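Local coordinates for PKS (Streptomyces sp. CNQ431, PDB 5YDA), which forms the acyltransferase domain of a polyketide synthase of splenocin biosynthesis, broadly selective in the acyl units that it probably passes to the carrier protein, at residues G211-E217 and T315-P321; H79-V83 and W419-D424; A235-A241 and V263-G269; Y123-G127 and M398-K402. One frame throughout, in Å; residues are numbered along the deposited sequence.

Contact 1: G211-E217 and T315-P321; sequences GVMEIDE and TLTLRPP
Val212 and Arg319 run alongside each other, and a hydrogen bond and a CA-H...O contact join their backbones. Arg319 N donates to Val212 O at 3.0 Å, in the carbonyl plane and on a lone pair, while Val212 CA makes the CA-H...O contact with Arg319 O. CG2 of Val212, anti to the carbonyl carbon, packs against Pro321 CB at 3.7 Å. The short connection from helix 201-210, which a Schellman motif at Gly211 ends, to helix 215-231 is thereby tied to the loop before strand 325-327.

Glu217, in the first turn of helix 215-231, faces Thr317. Its CB rests near CD2 of Leu316, 3.8 Å away, and the extended chain beyond CG carries the carboxylate to the backbone: Thr317 N reaches OE2 at 2.8 Å from the syn side, 23° out of the carboxylate plane. The bond is nearly straight, 173° at the hydrogen. OE1 adds only a weak bond from Thr317 OG1. Water 2 also donates to OE2, at 2.6 Å, and accepts from Glu214 N.

Arg319 completes the polar side. Its NH1 meets the anti lone pair of Glu214 OE2 at 2.6 Å, with guanidinium and carboxylate nearly coplanar, and CG2 of Thr317 lies over one guanidinium face, toward its rim. On the apolar side, Met213 CG touches Leu318 CD2 at 3.8 Å. Glu214 and Glu217 both sit at the start of a helix and both receive N-H donors from the loop, an environment that would probably favour their charged forms, so that the surface side of the contact rests on carboxylates held by an arginine and a backbone N-H.

Contact 2: H79-V83 and W419-D424; sequences HRLTV and WSAGVD
The C-terminal end of helix 407-420, closed by a Schellman motif at Gly422, docks on strand 79-85 of a small two-stranded antiparallel sheet, with Arg80 laid over Trp419. The sheet belongs to the region that, by family, probably corresponds to the linker between ketosynthase and acyltransferase, so the contact brings the end of helix 407-420 back onto it.

Arg80 crosses the indole at about a right angle, its chain extended from CG to NE. CD sits over the six-membered ring, 3.6 Å from its centroid, in a CH-pi contact. Farther along, the guanidinium lies flat on the indole with planes 16° apart, and CZ makes an off-centre cation-pi interaction 4.6 Å from the centroid of the five-membered ring. NH1 of Arg80 binds Asp424 OD2 at 2.6 Å in a salt bridge, almost within the guanidinium plane, while NE is held by Leu77 O.

Thr82 CG2 approaches the indole obliquely, 3.5 Å from Trp419 CE3, and water 4 joins Arg80 N to Ser420 O. Trp419 O takes two donors from opposite faces of its plane: Gly422 N at 2.9 Å and Arg80 NH1 at 3.1 Å.

Contact 3: A235-A241 and V263-G269; sequences ATVGVAA and VACTVAG
Val267 O accepts the N-H of Val237 at 2.8 Å, nearly straight at 167°, and the same oxygen is brushed by a CA-H of Thr236, whose CA stands 3.3 Å away. Val267 N returns a bond to Val237 O, making these two an antiparallel hydrogen-bonded pair. The same reciprocal pattern recurs two residues on in either direction, where Val239 pairs with Cys265 and Ala235 with Gly269. Val239 N reaches Cys265 O at 2.8 Å. Between them, Thr236 faces Ala268 and Gly238 faces Thr266 in non-hydrogen-bonded pairs.

The two strands, their directions 159° apart, are the central pair of a four-stranded antiparallel sheet in the order 254-261, 264-269, 235-239, 288-290. With helices 243-246 and 271-283 this gives the beta-alpha-beta-beta-alpha-beta arrangement of the ferredoxin-like subdomain found in acyltransferases.

One face, formed by Val237, Val239, Cys265 and Val267, is turned to those helices. Val237 and Val267 lie side by side pointing the same way; CG1 of Val237, set between its own N and carbonyl carbon (chi1 58°), comes to 3.9 Å from Val267 CB. Val246 of helix 243-246 touches Val239, Cys265 and Val267, and Leu277 of helix 271-283 meets Val267.

On the other face Thr236 CG2 and Thr266 CB approach to 4.1 Å, crossing at a slant next to Gly238, which contributes no side chain. OG1 of Thr236 lies 3.7 Å from Ala268 CB and takes its hydrogen-bonding partner, Ala295 O, from outside the pair.

Contact 4: Y123-G127 and M398-K402; sequences YVGMG and MRHAK
Tyr123 opens a type II beta turn, Tyr123 to Met126, in the loop between strand 112-116 and helix 128-133, and points its side chain at Ala401 and Arg399 in the loop that follows edge strand 394-395. The contact thus joins two loops of the six-stranded mixed sheet of the acyltransferase core.

With CG held between the backbone N and carbonyl carbon (chi1 54°), the ring is laid against Ala401. CB comes to 3.8 Å from Ala401 CB, and CG of the tyrosine is closer to that methyl, at 3.5 Å. Over the middle of the ring stands Ala401 CA, 3.4 Å from the centroid, in a CH-pi contact; CE2 lies under Ala401 N. Met126 CB covers the opposite face toward the rim, so the phenol is sandwiched between its own turn and the other loop.

At the tip, Tyr123 OH donates to Arg399 O at 2.7 Å, meeting that oxygen from above the carbonyl plane, 50° out of it. The same OH lies 3.6 Å above the plane of the Arg399 guanidinium, over its centre. The guanidinium is itself fixed by a salt bridge from NE to Asp407 and by weak bonds from NH1 to His400 O and Ala401 O, and water 5 links NH2 to Gly125 O. Deeper in, Met398 bends at chi3 and sets its CE 3.6 Å from Gly127 CA.

Contact 2 is the buried one and contact 1 lies at the surface, while contacts 3 and 4 are partly buried. None touches another. Helix 215-231, which starts in contact 1, leads directly to the first strand of contact 3, yet the centres of contacts 1 and 3 are about 31 Å apart. Contact 3 is held by a backbone ladder within one sheet, whereas contacts 2 and 4 rest mainly on side chains, and contact 1 mixes side-chain and backbone bonds. An arginine features in each of these three: by a salt bridge at the surface, beside a backbone bond, in contact 1, by stacking as well as charge in contact 2, and under a tyrosine hydroxyl in contact 4.

Contact 1: G211-E217 and T315-P321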
loop_
_atom_site.group_PDB
_atom_site.type_symbol
_atom_site.label_atom_id
_atom_site.label_comp_id
_atom_site.label_asym_id
_atom_site.label_seq_id
_atom_site.Cartn_x
_atom_site.Cartn_y
_atom_site.Cartn_z
ATOM N N GLY A 211 -12.337 -4.384 9.754
ATOM C CA GLY A 211 -13.623 -4.894 10.170
ATOM C C GLY A 211 -14.741 -3.876 10.161
ATOM O O GLY A 211 -15.896 -4.245 10.404
ATOM N N VAL A 212 -14.433 -2.606 9.888
ATOM C CA VAL A 212 -15.461 -1.571 9.848
ATOM C C VAL A 212 -16.510 -1.896 8.797
ATOM O O VAL A 212 -17.712 -1.703 9.018
ATOM C CB VAL A 212 -14.814 -0.201 9.596
ATOM C CG1 VAL A 212 -15.873 0.870 9.421
ATOM C CG2 VAL A 212 -13.889 0.130 10.744
ATOM N N MET A 213 -16.073 -2.376 7.636
ATOM C CA MET A 213 -16.956 -2.743 6.542
ATOM C C MET A 213 -16.729 -4.202 6.189
ATOM O O MET A 213 -15.648 -4.749 6.413
ATOM C CB MET A 213 -16.703 -1.896 5.282
ATOM C CG MET A 213 -17.078 -0.452 5.375
ATOM S SD MET A 213 -16.398 0.461 3.963
ATOM C CE MET A 213 -16.653 2.103 4.609
ATOM N N GLU A 214 -17.746 -4.815 5.597
ATOM C CA GLU A 214 -17.609 -6.138 5.010
ATOM C C GLU A 214 -17.221 -5.976 3.549
ATOM O O GLU A 214 -17.835 -5.179 2.827
ATOM C CB GLU A 214 -18.912 -6.931 5.137
ATOM C CG GLU A 214 -19.403 -7.050 6.574
ATOM C CD GLU A 214 -20.779 -7.710 6.692
ATOM O OE1 GLU A 214 -21.274 -8.273 5.689
ATOM O OE2 GLU A 214 -21.363 -7.661 7.798
ATOM N N ILE A 215 -16.206 -6.735 3.117
ATOM C CA ILE A 215 -15.665 -6.550 1.772
ATOM C C ILE A 215 -16.768 -6.707 0.730
ATOM O O ILE A 215 -16.874 -5.897 -0.203
ATOM C CB ILE A 215 -14.473 -7.507 1.523
ATOM C CG1 ILE A 215 -13.906 -7.320 0.117
ATOM C CG2 ILE A 215 -14.852 -8.978 1.728
ATOM C CD1 ILE A 215 -13.400 -5.916 -0.170
ATOM N N ASP A 216 -17.647 -7.708 0.900
ATOM C CA ASP A 216 -18.692 -7.944 -0.099
ATOM C C ASP A 216 -19.673 -6.781 -0.198
ATOM O O ASP A 216 -20.193 -6.502 -1.283
ATOM C CB ASP A 216 -19.465 -9.229 0.219
ATOM C CG ASP A 216 -18.666 -10.485 -0.070
ATOM O OD1 ASP A 216 -17.456 -10.390 -0.389
ATOM O OD2 ASP A 216 -19.248 -11.579 0.032
ATOM N N GLU A 217 -19.967 -6.115 0.919
ATOM C CA GLU A 217 -20.840 -4.949 0.854
ATOM C C GLU A 217 -20.100 -3.712 0.355
ATOM O O GLU A 217 -20.701 -2.879 -0.330
ATOM C CB GLU A 217 -21.449 -4.645 2.228
ATOM C CG GLU A 217 -22.254 -5.773 2.858
ATOM C CD GLU A 217 -22.907 -5.342 4.173
ATOM O OE1 GLU A 217 -24.004 -5.864 4.493
ATOM O OE2 GLU A 217 -22.327 -4.472 4.880
ATOM N N THR A 315 -26.240 1.422 2.688
ATOM C CA THR A 315 -26.374 -0.016 2.494
ATOM C C THR A 315 -25.356 -0.837 3.281
ATOM O O THR A 315 -25.458 -2.066 3.282
ATOM C CB THR A 315 -26.249 -0.384 1.007
ATOM O OG1 THR A 315 -24.882 -0.279 0.598
ATOM C CG2 THR A 315 -27.092 0.534 0.152
ATOM N N LEU A 316 -24.401 -0.208 3.960
ATOM C CA LEU A 316 -23.316 -0.932 4.618
ATOM C C LEU A 316 -23.616 -1.212 6.086
ATOM O O LEU A 316 -24.145 -0.356 6.798
ATOM C CB LEU A 316 -22.012 -0.136 4.540
ATOM C CG LEU A 316 -21.513 0.364 3.187
ATOM C CD1 LEU A 316 -20.326 1.287 3.422
ATOM C CD2 LEU A 316 -21.121 -0.826 2.322
ATOM N N THR A 317 -23.206 -2.386 6.550
ATOM C CA THR A 317 -23.205 -2.709 7.976
ATOM C C THR A 317 -21.885 -2.248 8.592
ATOM O O THR A 317 -20.874 -2.957 8.535
ATOM C CB THR A 317 -23.417 -4.206 8.179
ATOM O OG1 THR A 317 -24.681 -4.583 7.620
ATOM C CG2 THR A 317 -23.392 -4.550 9.665
ATOM N N LEU A 318 -21.889 -1.066 9.202
ATOM C CA LEU A 318 -20.683 -0.508 9.800
ATOM C C LEU A 318 -20.500 -0.998 11.233
ATOM O O LEU A 318 -21.448 -1.024 12.020
ATOM C CB LEU A 318 -20.737 1.016 9.772
ATOM C CG LEU A 318 -20.935 1.637 8.394
ATOM C CD1 LEU A 318 -21.138 3.137 8.533
ATOM C CD2 LEU A 318 -19.734 1.323 7.486
ATOM N N ARG A 319 -19.278 -1.381 11.566
ATOM C CA ARG A 319 -18.911 -1.872 12.884
ATOM C C ARG A 319 -17.701 -1.096 13.383
ATOM O O ARG A 319 -16.952 -0.522 12.587
ATOM C CB ARG A 319 -18.587 -3.376 12.860
ATOM C CG ARG A 319 -19.782 -4.299 12.607
ATOM C CD ARG A 319 -19.314 -5.755 12.511
ATOM N NE ARG A 319 -20.404 -6.725 12.385
ATOM C CZ ARG A 319 -20.930 -7.128 11.229
ATOM N NH1 ARG A 319 -20.485 -6.632 10.075
ATOM N NH2 ARG A 319 -21.911 -8.025 11.223
ATOM N N PRO A 320 -17.500 -1.041 14.702
ATOM C CA PRO A 320 -16.289 -0.391 15.211
ATOM C C PRO A 320 -15.062 -1.124 14.741
ATOM O O PRO A 320 -15.088 -2.354 14.530
ATOM C CB PRO A 320 -16.457 -0.492 16.741
ATOM C CG PRO A 320 -17.873 -0.879 16.982
ATOM C CD PRO A 320 -18.376 -1.561 15.765
ATOM N N PRO A 321 -13.938 -0.422 14.557
ATOM C CA PRO A 321 -12.744 -1.095 14.042
ATOM C C PRO A 321 -12.206 -2.101 15.041
ATOM O O PRO A 321 -12.103 -1.829 16.239
ATOM C CB PRO A 321 -11.754 0.051 13.820
ATOM C CG PRO A 321 -12.214 1.108 14.778
ATOM C CD PRO A 321 -13.711 1.023 14.738
HETATM O O HOH W 1 -18.531 -4.477 9.223
HETATM O O HOH W 2 -20.047 -3.294 5.465
HETATM O O HOH W 3 -23.563 -2.780 -0.433
#

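Contact 2: H79-V83 and W419-D424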
loop_
_atom_site.group_PDB
_atom_site.type_symbol
_atom_site.label_atom_id
_atom_site.label_comp_id
_atom_site.label_asym_id
_atom_site.label_seq_id
_atom_site.Cartn_x
_atom_site.Cartn_y
_atom_site.Cartn_z
ATOM N N HIS A 79 20.911 -8.692 14.830
ATOM C CA HIS A 79 21.228 -8.111 13.531
ATOM C C HIS A 79 20.889 -9.125 12.444
ATOM O O HIS A 79 21.456 -10.222 12.420
ATOM C CB HIS A 79 22.701 -7.715 13.462
ATOM C CG HIS A 79 23.057 -6.547 14.330
ATOM N ND1 HIS A 79 23.367 -5.307 13.816
ATOM C CD2 HIS A 79 23.161 -6.432 15.674
ATOM C CE1 HIS A 79 23.639 -4.476 14.805
ATOM N NE2 HIS A 79 23.522 -5.134 15.943
ATOM N N ARG A 80 19.979 -8.759 11.539
ATOM C CA ARG A 80 19.405 -9.707 10.594
ATOM C C ARG A 80 19.481 -9.189 9.166
ATOM O O ARG A 80 19.391 -7.984 8.921
ATOM C CB ARG A 80 17.938 -9.999 10.919
ATOM C CG ARG A 80 17.685 -10.367 12.348
ATOM C CD ARG A 80 16.219 -10.697 12.600
ATOM N NE ARG A 80 16.062 -11.295 13.924
ATOM C CZ ARG A 80 14.902 -11.597 14.494
ATOM N NH1 ARG A 80 13.754 -11.361 13.862
ATOM N NH2 ARG A 80 14.892 -12.147 15.704
ATOM N N LEU A 81 19.625 -10.121 8.223
ATOM C CA LEU A 81 19.340 -9.854 6.816
ATOM C C LEU A 81 18.826 -11.137 6.171
ATOM O O LEU A 81 18.912 -12.225 6.741
ATOM C CB LEU A 81 20.563 -9.302 6.065
ATOM C CG LEU A 81 21.882 -10.067 5.909
ATOM C CD1 LEU A 81 21.798 -11.215 4.909
ATOM C CD2 LEU A 81 22.973 -9.087 5.491
ATOM N N THR A 82 18.278 -10.999 4.969
ATOM C CA THR A 82 17.798 -12.145 4.220
ATOM C C THR A 82 18.198 -11.981 2.769
ATOM O O THR A 82 18.477 -10.874 2.307
ATOM C CB THR A 82 16.271 -12.323 4.275
ATOM O OG1 THR A 82 15.635 -11.201 3.643
ATOM C CG2 THR A 82 15.770 -12.488 5.707
ATOM N N VAL A 83 18.224 -13.108 2.058
ATOM C CA VAL A 83 18.243 -13.134 0.604
ATOM C C VAL A 83 17.062 -13.976 0.145
ATOM O O VAL A 83 16.537 -14.796 0.899
ATOM C CB VAL A 83 19.572 -13.689 0.041
ATOM C CG1 VAL A 83 20.734 -12.813 0.480
ATOM C CG2 VAL A 83 19.785 -15.135 0.491
ATOM N N TRP A 419 10.932 -9.798 8.451
ATOM C CA TRP A 419 11.605 -10.627 9.447
ATOM C C TRP A 419 12.866 -9.950 9.970
ATOM O O TRP A 419 13.122 -9.951 11.182
ATOM C CB TRP A 419 11.948 -12.001 8.866
ATOM C CG TRP A 419 12.748 -12.860 9.832
ATOM C CD1 TRP A 419 12.249 -13.662 10.824
ATOM C CD2 TRP A 419 14.179 -12.984 9.902
ATOM N NE1 TRP A 419 13.277 -14.274 11.501
ATOM C CE2 TRP A 419 14.470 -13.880 10.954
ATOM C CE3 TRP A 419 15.240 -12.430 9.172
ATOM C CZ2 TRP A 419 15.777 -14.232 11.295
ATOM C CZ3 TRP A 419 16.533 -12.785 9.506
ATOM C CH2 TRP A 419 16.794 -13.673 10.565
ATOM N N SER A 420 13.667 -9.366 9.071
ATOM C CA SER A 420 14.899 -8.702 9.491
ATOM C C SER A 420 14.633 -7.576 10.483
ATOM O O SER A 420 15.474 -7.299 11.345
ATOM C CB SER A 420 15.647 -8.164 8.273
ATOM O OG SER A 420 16.209 -9.228 7.524
ATOM N N ALA A 421 13.487 -6.906 10.373
ATOM C CA ALA A 421 13.162 -5.832 11.300
ATOM C C ALA A 421 12.615 -6.346 12.622
ATOM O O ALA A 421 12.434 -5.546 13.550
ATOM C CB ALA A 421 12.146 -4.874 10.669
ATOM N N GLY A 422 12.332 -7.643 12.732
ATOM C CA GLY A 422 11.827 -8.209 13.961
ATOM C C GLY A 422 10.412 -8.747 13.903
ATOM O O GLY A 422 9.874 -9.119 14.951
ATOM N N VAL A 423 9.791 -8.802 12.727
ATOM C CA VAL A 423 8.448 -9.379 12.588
ATOM C C VAL A 423 8.656 -10.855 12.281
ATOM O O VAL A 423 8.667 -11.285 11.123
ATOM C CB VAL A 423 7.625 -8.664 11.519
ATOM C CG1 VAL A 423 6.193 -9.190 11.526
ATOM C CG2 VAL A 423 7.643 -7.161 11.747
ATOM N N ASP A 424 8.827 -11.657 13.338
ATOM C CA ASP A 424 9.309 -13.022 13.147
ATOM C C ASP A 424 8.352 -13.850 12.298
ATOM O O ASP A 424 8.788 -14.652 11.467
ATOM C CB ASP A 424 9.534 -13.696 14.496
ATOM C CG ASP A 424 10.625 -13.025 15.318
ATOM O OD1 ASP A 424 10.617 -13.223 16.545
ATOM O OD2 ASP A 424 11.492 -12.315 14.756
HETATM O O HOH W 4 18.189 -6.515 11.968
#

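Contact 3: A235-A241 and V263-G269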
loop_
_atom_site.group_PDB
_atom_site.type_symbol
_atom_site.label_atom_id
_atom_site.label_comp_id
_atom_site.label_asym_id
_atom_site.label_seq_id
_atom_site.Cartn_x
_atom_site.Cartn_y
_atom_site.Cartn_z
ATOM N N ALA A 235 -11.077 19.058 -11.946
ATOM C CA ALA A 235 -9.678 18.703 -12.142
ATOM C C ALA A 235 -8.930 18.791 -10.824
ATOM O O ALA A 235 -9.369 19.440 -9.871
ATOM C CB ALA A 235 -9.010 19.598 -13.188
ATOM N N THR A 236 -7.790 18.110 -10.782
ATOM C CA THR A 236 -6.947 18.047 -9.601
ATOM C C THR A 236 -5.505 18.274 -10.032
ATOM O O THR A 236 -5.070 17.760 -11.067
ATOM C CB THR A 236 -7.079 16.690 -8.867
ATOM O OG1 THR A 236 -8.459 16.431 -8.578
ATOM C CG2 THR A 236 -6.314 16.723 -7.544
ATOM N N VAL A 237 -4.774 19.066 -9.251
ATOM C CA VAL A 237 -3.366 19.312 -9.509
ATOM C C VAL A 237 -2.583 18.936 -8.261
ATOM O O VAL A 237 -2.954 19.320 -7.146
ATOM C CB VAL A 237 -3.110 20.773 -9.941
ATOM C CG1 VAL A 237 -3.598 21.750 -8.878
ATOM C CG2 VAL A 237 -1.616 20.991 -10.271
ATOM N N GLY A 238 -1.524 18.149 -8.441
ATOM C CA GLY A 238 -0.608 17.856 -7.350
ATOM C C GLY A 238 0.486 18.906 -7.343
ATOM O O GLY A 238 1.114 19.163 -8.371
ATOM N N VAL A 239 0.687 19.537 -6.189
ATOM C CA VAL A 239 1.637 20.627 -6.029
ATOM C C VAL A 239 2.727 20.173 -5.075
ATOM O O VAL A 239 2.435 19.753 -3.946
ATOM C CB VAL A 239 0.962 21.901 -5.491
ATOM C CG1 VAL A 239 1.979 23.044 -5.426
ATOM C CG2 VAL A 239 -0.260 22.280 -6.336
ATOM N N ALA A 240 3.980 20.272 -5.526
ATOM C CA ALA A 240 5.149 19.847 -4.758
ATOM C C ALA A 240 5.615 21.010 -3.890
ATOM O O ALA A 240 6.642 21.639 -4.125
ATOM C CB ALA A 240 6.258 19.367 -5.687
ATOM N N ALA A 241 4.792 21.319 -2.904
ATOM C CA ALA A 241 5.087 22.340 -1.920
ATOM C C ALA A 241 4.134 22.113 -0.762
ATOM O O ALA A 241 3.077 21.498 -0.922
ATOM C CB ALA A 241 4.925 23.744 -2.490
ATOM N N VAL A 263 6.161 18.450 1.429
ATOM C CA VAL A 263 6.471 18.925 0.084
ATOM C C VAL A 263 5.428 18.445 -0.917
ATOM O O VAL A 263 5.738 18.286 -2.104
ATOM C CB VAL A 263 7.874 18.460 -0.368
ATOM C CG1 VAL A 263 8.982 19.114 0.483
ATOM C CG2 VAL A 263 7.978 16.920 -0.346
ATOM N N ALA A 264 4.197 18.181 -0.470
ATOM C CA ALA A 264 3.209 17.622 -1.391
ATOM C C ALA A 264 1.796 17.907 -0.898
ATOM O O ALA A 264 1.448 17.588 0.244
ATOM C CB ALA A 264 3.409 16.110 -1.558
ATOM N N CYS A 265 0.984 18.497 -1.761
ATOM C CA CYS A 265 -0.435 18.626 -1.477
ATOM C C CYS A 265 -1.158 18.606 -2.813
ATOM O O CYS A 265 -0.531 18.663 -3.871
ATOM C CB CYS A 265 -0.723 19.883 -0.650
ATOM S SG CYS A 265 -0.340 21.384 -1.515
ATOM N N THR A 266 -2.476 18.461 -2.771
ATOM C CA THR A 266 -3.265 18.486 -3.995
ATOM C C THR A 266 -4.374 19.523 -3.878
ATOM O O THR A 266 -4.884 19.794 -2.785
ATOM C CB THR A 266 -3.877 17.114 -4.325
ATOM O OG1 THR A 266 -4.818 16.767 -3.303
ATOM C CG2 THR A 266 -2.794 16.055 -4.398
ATOM N N VAL A 267 -4.733 20.100 -5.019
ATOM C CA VAL A 267 -5.768 21.119 -5.101
ATOM C C VAL A 267 -6.738 20.701 -6.195
ATOM O O VAL A 267 -6.316 20.234 -7.260
ATOM C CB VAL A 267 -5.184 22.524 -5.382
ATOM C CG1 VAL A 267 -6.302 23.540 -5.541
ATOM C CG2 VAL A 267 -4.251 22.964 -4.237
ATOM N N ALA A 268 -8.040 20.827 -5.913
ATOM C CA ALA A 268 -9.090 20.360 -6.810
ATOM C C ALA A 268 -10.159 21.434 -6.965
ATOM O O ALA A 268 -10.376 22.252 -6.067
ATOM C CB ALA A 268 -9.736 19.072 -6.285
ATOM N N GLY A 269 -10.833 21.415 -8.109
ATOM C CA GLY A 269 -11.908 22.360 -8.363
ATOM C C GLY A 269 -12.296 22.293 -9.822
ATOM O O GLY A 269 -11.948 21.329 -10.516
#

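Contact 4: Y123-G127 and M398-K402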
loop_
_atom_site.group_PDB
_atom_site.type_symbol
_atom_site.label_atom_id
_atom_site.label_comp_id
_atom_site.label_asym_id
_atom_site.label_seq_id
_atom_site.Cartn_x
_atom_site.Cartn_y
_atom_site.Cartn_z
ATOM N N TYR A 123 -2.018 -0.435 -12.660
ATOM C CA TYR A 123 -1.702 -0.782 -14.041
ATOM C C TYR A 123 -2.237 -2.171 -14.356
ATOM O O TYR A 123 -2.465 -2.995 -13.463
ATOM C CB TYR A 123 -0.195 -0.724 -14.309
ATOM C CG TYR A 123 0.653 -1.550 -13.361
ATOM C CD1 TYR A 123 1.034 -2.852 -13.684
ATOM C CD2 TYR A 123 1.072 -1.025 -12.139
ATOM C CE1 TYR A 123 1.833 -3.615 -12.818
ATOM C CE2 TYR A 123 1.876 -1.773 -11.264
ATOM C CZ TYR A 123 2.251 -3.066 -11.613
ATOM O OH TYR A 123 3.038 -3.803 -10.754
ATOM N N VAL A 124 -2.410 -2.421 -15.651
ATOM C CA VAL A 124 -2.778 -3.747 -16.127
ATOM C C VAL A 124 -1.632 -4.710 -15.874
ATOM O O VAL A 124 -0.476 -4.427 -16.215
ATOM C CB VAL A 124 -3.131 -3.683 -17.617
ATOM C CG1 VAL A 124 -3.603 -5.036 -18.122
ATOM C CG2 VAL A 124 -4.178 -2.600 -17.843
ATOM N N GLY A 125 -1.945 -5.863 -15.290
ATOM C CA GLY A 125 -0.953 -6.863 -14.961
ATOM C C GLY A 125 -0.473 -6.846 -13.525
ATOM O O GLY A 125 0.292 -7.746 -13.135
ATOM N N MET A 126 -0.884 -5.863 -12.724
ATOM C CA MET A 126 -0.382 -5.789 -11.355
ATOM C C MET A 126 -0.882 -6.991 -10.568
ATOM O O MET A 126 -2.042 -7.406 -10.702
ATOM C CB MET A 126 -0.813 -4.486 -10.681
ATOM C CG MET A 126 -2.328 -4.309 -10.557
ATOM S SD MET A 126 -2.748 -2.669 -9.907
ATOM C CE MET A 126 -4.525 -2.686 -10.147
ATOM N N GLY A 127 0.019 -7.585 -9.798
ATOM C CA GLY A 127 -0.297 -8.778 -9.034
ATOM C C GLY A 127 -0.489 -10.054 -9.833
ATOM O O GLY A 127 -0.788 -11.099 -9.224
ATOM N N MET A 398 4.791 -4.257 -3.706
ATOM C CA MET A 398 4.440 -4.568 -5.082
ATOM C C MET A 398 5.123 -3.553 -6.000
ATOM O O MET A 398 5.157 -2.347 -5.704
ATOM C CB MET A 398 2.902 -4.576 -5.251
ATOM C CG MET A 398 2.387 -4.671 -6.680
ATOM S SD MET A 398 0.588 -4.997 -6.762
ATOM C CE MET A 398 0.563 -6.711 -6.239
ATOM N N ARG A 399 5.650 -4.052 -7.116
ATOM C CA ARG A 399 6.470 -3.250 -8.017
ATOM C C ARG A 399 5.634 -2.201 -8.750
ATOM O O ARG A 399 4.414 -2.326 -8.894
ATOM C CB ARG A 399 7.144 -4.149 -9.054
ATOM C CG ARG A 399 6.120 -4.755 -10.013
ATOM C CD ARG A 399 6.713 -5.778 -10.951
ATOM N NE ARG A 399 5.683 -6.426 -11.752
ATOM C CZ ARG A 399 5.165 -5.909 -12.868
ATOM N NH1 ARG A 399 5.579 -4.734 -13.323
ATOM N NH2 ARG A 399 4.228 -6.567 -13.532
ATOM N N HIS A 400 6.326 -1.171 -9.249
ATOM C CA HIS A 400 5.761 -0.198 -10.177
ATOM C C HIS A 400 5.497 -0.842 -11.535
ATOM O O HIS A 400 6.069 -1.878 -11.875
ATOM C CB HIS A 400 6.707 0.997 -10.375
ATOM C CG HIS A 400 6.637 2.016 -9.282
ATOM N ND1 HIS A 400 7.622 2.150 -8.326
ATOM C CD2 HIS A 400 5.702 2.958 -8.997
ATOM C CE1 HIS A 400 7.301 3.135 -7.503
ATOM N NE2 HIS A 400 6.139 3.639 -7.886
ATOM N N ALA A 401 4.642 -0.178 -12.326
ATOM C CA ALA A 401 4.234 -0.690 -13.636
ATOM C C ALA A 401 5.421 -1.152 -14.491
ATOM O O ALA A 401 5.393 -2.241 -15.078
ATOM C CB ALA A 401 3.428 0.381 -14.378
ATOM N N LYS A 402 6.479 -0.354 -14.563
ATOM C CA LYS A 402 7.540 -0.651 -15.524
ATOM C C LYS A 402 8.666 -1.529 -14.978
ATOM O O LYS A 402 9.530 -1.940 -15.757
ATOM C CB LYS A 402 8.142 0.653 -16.074
ATOM C CG LYS A 402 7.134 1.533 -16.817
ATOM C CD LYS A 402 7.763 2.844 -17.291
ATOM C CE LYS A 402 6.763 3.994 -17.262
ATOM N NZ LYS A 402 5.564 3.752 -18.123
HETATM O O HOH W 5 3.101 -9.032 -12.748
#